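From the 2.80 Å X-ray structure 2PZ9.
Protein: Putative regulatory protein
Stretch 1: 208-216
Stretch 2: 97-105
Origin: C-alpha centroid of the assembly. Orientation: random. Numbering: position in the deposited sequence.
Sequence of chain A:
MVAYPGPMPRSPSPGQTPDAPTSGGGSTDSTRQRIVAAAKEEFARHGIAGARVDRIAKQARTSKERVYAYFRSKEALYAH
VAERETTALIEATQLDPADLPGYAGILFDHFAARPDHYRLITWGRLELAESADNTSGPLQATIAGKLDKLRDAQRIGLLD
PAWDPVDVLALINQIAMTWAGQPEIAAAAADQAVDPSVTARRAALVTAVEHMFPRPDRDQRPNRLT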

ATOM      1  N   ALA A 208       3.021  -7.216 -16.713  1.00 50.59           N
ATOM      2  CA  ALA A 208       4.046  -6.345 -16.170  1.00 51.36           C
ATOM      3  C   ALA A 208       5.135  -7.139 -15.441  1.00 52.46           C
ATOM      4  O   ALA A 208       6.334  -6.814 -15.525  1.00 52.69           O
ATOM      5  CB  ALA A 208       3.426  -5.307 -15.250  1.00 50.34           C
ATOM      6  N   VAL A 209       4.724  -8.174 -14.721  1.00 54.14           N
ATOM      7  CA  VAL A 209       5.666  -8.942 -13.927  1.00 56.14           C
ATOM      8  C   VAL A 209       6.464  -9.804 -14.876  1.00 58.40           C
ATOM      9  O   VAL A 209       7.681  -9.983 -14.685  1.00 58.21           O
ATOM     10  CB  VAL A 209       4.980  -9.779 -12.824  1.00 55.90           C
ATOM     11  CG1 VAL A 209       5.990 -10.665 -12.087  1.00 55.02           C
ATOM     12  CG2 VAL A 209       4.294  -8.871 -11.834  1.00 54.98           C
ATOM     13  N   GLU A 210       5.783 -10.310 -15.912  1.00 61.20           N
ATOM     14  CA  GLU A 210       6.478 -10.961 -17.009  1.00 63.94           C
ATOM     15  C   GLU A 210       7.565 -10.046 -17.586  1.00 65.21           C
ATOM     16  O   GLU A 210       8.684 -10.505 -17.838  1.00 65.68           O
ATOM     17  CB  GLU A 210       5.517 -11.427 -18.094  1.00 64.29           C
ATOM     18  CG  GLU A 210       6.196 -11.805 -19.441  1.00 68.05           C
ATOM     19  CD  GLU A 210       7.226 -12.971 -19.348  1.00 74.73           C
ATOM     20  OE1 GLU A 210       7.064 -13.886 -18.489  1.00 78.35           O
ATOM     21  OE2 GLU A 210       8.199 -12.982 -20.153  1.00 76.03           O
ATOM     22  N   HIS A 211       7.271  -8.761 -17.773  1.00 66.63           N
ATOM     23  CA  HIS A 211       8.297  -7.859 -18.296  1.00 68.42           C
ATOM     24  C   HIS A 211       9.470  -7.696 -17.360  1.00 70.18           C
ATOM     25  O   HIS A 211      10.595  -7.684 -17.806  1.00 69.98           O
ATOM     26  CB  HIS A 211       7.724  -6.514 -18.716  1.00 68.03           C
ATOM     27  CG  HIS A 211       6.996  -6.570 -20.018  1.00 68.06           C
ATOM     28  ND1 HIS A 211       5.633  -6.776 -20.104  1.00 68.94           N
ATOM     29  CD2 HIS A 211       7.444  -6.498 -21.291  1.00 66.50           C
ATOM     30  CE1 HIS A 211       5.272  -6.800 -21.372  1.00 66.01           C
ATOM     31  NE2 HIS A 211       6.352  -6.634 -22.111  1.00 65.69           N
HETATM   32  N   MSE A 212       9.228  -7.609 -16.061  1.00 72.93           N
HETATM   33  CA  MSE A 212      10.341  -7.501 -15.126  1.00 76.78           C
HETATM   34  C   MSE A 212      11.254  -8.711 -15.078  1.00 76.59           C
HETATM   35  O   MSE A 212      12.463  -8.591 -15.286  1.00 76.84           O
HETATM   36  CB  MSE A 212       9.829  -7.264 -13.749  1.00 75.72           C
HETATM   37  CG  MSE A 212       9.683  -5.843 -13.457  1.00 78.66           C
HETATM   38 SE   MSE A 212       8.375  -5.806 -12.041  1.00 84.31          SE
HETATM   39  CE  MSE A 212       9.421  -6.417 -10.486  1.00 83.13           C
ATOM     40  N   PHE A 213      10.673  -9.869 -14.783  1.00 77.56           N
ATOM     41  CA  PHE A 213      11.427 -11.117 -14.701  1.00 78.27           C
ATOM     42  C   PHE A 213      10.877 -12.126 -15.709  1.00 79.60           C
ATOM     43  O   PHE A 213       9.976 -12.904 -15.367  1.00 79.90           O
ATOM     44  CB  PHE A 213      11.354 -11.700 -13.287  1.00 77.33           C
ATOM     45  CG  PHE A 213      11.325 -10.667 -12.197  1.00 75.94           C
ATOM     46  CD1 PHE A 213      10.110 -10.225 -11.668  1.00 74.74           C
ATOM     47  CD2 PHE A 213      12.505 -10.152 -11.678  1.00 72.94           C
ATOM     48  CE1 PHE A 213      10.088  -9.275 -10.647  1.00 72.70           C
ATOM     49  CE2 PHE A 213      12.479  -9.203 -10.661  1.00 71.77           C
ATOM     50  CZ  PHE A 213      11.279  -8.769 -10.147  1.00 72.30           C
ATOM     51  N   PRO A 214      11.410 -12.124 -16.954  1.00 80.97           N
ATOM     52  CA  PRO A 214      10.791 -12.920 -18.027  1.00 82.17           C
ATOM     53  C   PRO A 214      10.993 -14.437 -17.849  1.00 83.79           C
ATOM     54  O   PRO A 214      12.149 -14.897 -17.787  1.00 84.07           O
ATOM     55  CB  PRO A 214      11.479 -12.409 -19.299  1.00 81.85           C
ATOM     56  CG  PRO A 214      12.297 -11.211 -18.870  1.00 81.36           C
ATOM     57  CD  PRO A 214      12.596 -11.397 -17.433  1.00 80.81           C
ATOM     58  N   ARG A 215       9.880 -15.190 -17.749  1.00 85.15           N
ATOM     59  CA  ARG A 215       9.900 -16.669 -17.569  1.00 86.36           C
ATOM     60  C   ARG A 215      10.821 -17.424 -18.564  1.00 86.67           C
ATOM     61  O   ARG A 215      10.950 -17.005 -19.732  1.00 86.76           O
ATOM     62  CB  ARG A 215       8.485 -17.247 -17.633  1.00 86.44           C
ATOM     63  CG  ARG A 215       7.615 -16.855 -16.477  1.00 87.86           C
ATOM     64  CD  ARG A 215       6.257 -17.527 -16.601  1.00 91.13           C
ATOM     65  NE  ARG A 215       6.237 -18.890 -16.053  1.00 93.72           N
ATOM     66  CZ  ARG A 215       6.066 -20.012 -16.760  1.00 94.41           C
ATOM     67  NH1 ARG A 215       5.896 -19.965 -18.081  1.00 95.47           N
ATOM     68  NH2 ARG A 215       6.059 -21.193 -16.144  1.00 92.97           N
ATOM     69  N   PRO A 216      11.455 -18.536 -18.104  1.00 86.89           N
ATOM     70  CA  PRO A 216      12.408 -19.285 -18.946  1.00 86.94           C
ATOM     71  C   PRO A 216      11.752 -20.452 -19.708  1.00 86.62           C
ATOM     72  O   PRO A 216      12.448 -21.258 -20.326  1.00 86.08           O
ATOM     73  CB  PRO A 216      13.428 -19.799 -17.922  1.00 86.95           C
ATOM     74  CG  PRO A 216      12.587 -19.966 -16.619  1.00 86.89           C
ATOM     75  CD  PRO A 216      11.314 -19.155 -16.767  1.00 86.71           C
TER
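Stretch 2, residues 97-105: PADLPGYAG

Stretch 2 enters as a loop, Pro-97 to Asp-99, and then turns into a helix that starts at Leu-100 and runs on past Gly-105. Stretch 1 does the reverse. Its helix ends near Met-212, Phe-213 is the first residue to leave helical phi/psi, and Pro-214 to Arg-215 continue extended. The two helices run nearly antiparallel, with an angle of 151° between their N-to-C directions. Their axes come within 8.5 Å. The start of one helix therefore lies beside the end of the other, and the loop of stretch 2 meets the tail of stretch 1.

Val-209, Pro-101 and Ala-104, all of modest size, meet where the helices pass; Leu-100 lies beside them. Val-209 is the central bump of stretch 1. It points toward stretch 2 and fits among Leu-100, Pro-101 and Ala-104. Its CG1 lies 3.6 Å from CA of Pro-101 and 3.9 Å from C of Leu-100, so this methyl rests on the backbone of the first helical turn. Its CG2 lies 3.8 Å from CB of Ala-104, one turn along from Leu-100. The CA atoms of Val-209 and Pro-101 are just 5.0 Å apart.

Pro-101 is the answering bump. It has the largest area covered of any residue in the contact. Its CB packs 3.8 Å from N of Glu-210, and its CG packs 3.8 Å from CD of Arg-215. The ring thus lies between the stretch 1 helix at Glu-210 and the CD of Arg-215. Leu-100 extends to Phe-213, where CD1 of Leu-100 is 3.8 Å from CB of Phe-213.

Polar contacts gather where the loop faces the tail. NE of Arg-215 forms a salt bridge with OD1 of Asp-99 at 3.2 Å. The same NE gives a weak hydrogen bond to O of Ala-98, also 3.2 Å. Asp-99 is the N-cap of its helix, and its OD1 accepts from N of Gly-102 at 2.7 Å. One carboxylate oxygen thus serves both the cap and the salt bridge. Within stretch 1, OE1 of Glu-210 accepts from N of Arg-215 at 3.2 Å, which ties the tail back to the helix. Pro-216 adds a light touch, with its CD 3.9 Å from O of Ala-98.

Tyr-103 and Gly-102 make no contact with stretch 1. Together the two stretches bury 413 Å², with an apolar seam between the helices and a polar clasp at the loop.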

ATOM      1  N   PRO A  97       9.213 -19.871  -8.077  1.00 61.92           N
ATOM      2  CA  PRO A  97      10.269 -18.996  -8.573  1.00 60.95           C
ATOM      3  C   PRO A  97      10.393 -19.038 -10.090  1.00 60.27           C
ATOM      4  O   PRO A  97      10.921 -18.103 -10.693  1.00 60.19           O
ATOM      5  CB  PRO A  97      11.520 -19.561  -7.914  1.00 60.46           C
ATOM      6  CG  PRO A  97      11.025 -20.343  -6.771  1.00 61.05           C
ATOM      7  CD  PRO A  97       9.777 -20.958  -7.265  1.00 61.80           C
ATOM      8  N   ALA A  98       9.871 -20.106 -10.685  1.00 59.46           N
ATOM      9  CA  ALA A  98       9.917 -20.322 -12.121  1.00 58.58           C
ATOM     10  C   ALA A  98       8.678 -19.768 -12.817  1.00 58.12           C
ATOM     11  O   ALA A  98       8.588 -19.806 -14.047  1.00 58.38           O
ATOM     12  CB  ALA A  98      10.081 -21.802 -12.421  1.00 58.75           C
ATOM     13  N   ASP A  99       7.729 -19.260 -12.035  1.00 57.00           N
ATOM     14  CA  ASP A  99       6.612 -18.515 -12.575  1.00 56.22           C
ATOM     15  C   ASP A  99       6.247 -17.381 -11.634  1.00 55.63           C
ATOM     16  O   ASP A  99       5.298 -17.453 -10.849  1.00 56.15           O
ATOM     17  CB  ASP A  99       5.410 -19.424 -12.835  1.00 56.60           C
ATOM     18  CG  ASP A  99       4.238 -18.688 -13.520  1.00 57.22           C
ATOM     19  OD1 ASP A  99       4.346 -17.500 -13.893  1.00 57.91           O
ATOM     20  OD2 ASP A  99       3.181 -19.307 -13.684  1.00 59.09           O
ATOM     21  N   LEU A 100       7.017 -16.322 -11.710  1.00 54.74           N
ATOM     22  CA  LEU A 100       6.764 -15.184 -10.884  1.00 53.79           C
ATOM     23  C   LEU A 100       5.486 -14.421 -11.286  1.00 54.52           C
ATOM     24  O   LEU A 100       4.730 -14.019 -10.397  1.00 54.79           O
ATOM     25  CB  LEU A 100       7.984 -14.293 -10.874  1.00 52.97           C
ATOM     26  CG  LEU A 100       9.180 -14.971 -10.222  1.00 51.76           C
ATOM     27  CD1 LEU A 100      10.420 -14.198 -10.574  1.00 51.97           C
ATOM     28  CD2 LEU A 100       9.022 -15.091  -8.717  1.00 49.94           C
ATOM     29  N   PRO A 101       5.229 -14.220 -12.613  1.00 54.52           N
ATOM     30  CA  PRO A 101       3.954 -13.544 -12.970  1.00 54.35           C
ATOM     31  C   PRO A 101       2.698 -14.341 -12.581  1.00 54.63           C
ATOM     32  O   PRO A 101       1.671 -13.749 -12.238  1.00 54.68           O
ATOM     33  CB  PRO A 101       4.055 -13.352 -14.499  1.00 54.32           C
ATOM     34  CG  PRO A 101       5.122 -14.284 -14.970  1.00 53.21           C
ATOM     35  CD  PRO A 101       6.042 -14.546 -13.811  1.00 54.23           C
ATOM     36  N   GLY A 102       2.792 -15.669 -12.637  1.00 54.87           N
ATOM     37  CA  GLY A 102       1.730 -16.539 -12.184  1.00 55.30           C
ATOM     38  C   GLY A 102       1.596 -16.364 -10.686  1.00 56.12           C
ATOM     39  O   GLY A 102       0.489 -16.356 -10.155  1.00 56.70           O
ATOM     40  N   TYR A 103       2.724 -16.216 -10.002  1.00 56.41           N
ATOM     41  CA  TYR A 103       2.721 -15.934  -8.572  1.00 57.06           C
ATOM     42  C   TYR A 103       1.928 -14.656  -8.273  1.00 57.35           C
ATOM     43  O   TYR A 103       1.128 -14.600  -7.327  1.00 58.13           O
ATOM     44  CB  TYR A 103       4.169 -15.822  -8.056  1.00 57.05           C
ATOM     45  CG  TYR A 103       4.296 -15.410  -6.609  1.00 56.95           C
ATOM     46  CD1 TYR A 103       5.132 -14.345  -6.235  1.00 57.00           C
ATOM     47  CD2 TYR A 103       3.577 -16.070  -5.598  1.00 57.63           C
ATOM     48  CE1 TYR A 103       5.260 -13.942  -4.879  1.00 56.24           C
ATOM     49  CE2 TYR A 103       3.700 -15.683  -4.236  1.00 57.22           C
ATOM     50  CZ  TYR A 103       4.538 -14.623  -3.892  1.00 57.07           C
ATOM     51  OH  TYR A 103       4.639 -14.235  -2.576  1.00 57.78           O
ATOM     52  N   ALA A 104       2.148 -13.632  -9.092  1.00 57.29           N
ATOM     53  CA  ALA A 104       1.519 -12.336  -8.887  1.00 56.72           C
ATOM     54  C   ALA A 104       0.025 -12.449  -9.096  1.00 56.59           C
ATOM     55  O   ALA A 104      -0.731 -11.827  -8.363  1.00 57.01           O
ATOM     56  CB  ALA A 104       2.112 -11.300  -9.818  1.00 56.53           C
ATOM     57  N   GLY A 105      -0.390 -13.242 -10.087  1.00 55.88           N
ATOM     58  CA  GLY A 105      -1.799 -13.464 -10.358  1.00 55.32           C
ATOM     59  C   GLY A 105      -2.418 -14.114  -9.147  1.00 55.42           C
ATOM     60  O   GLY A 105      -3.515 -13.756  -8.733  1.00 55.77           O
TER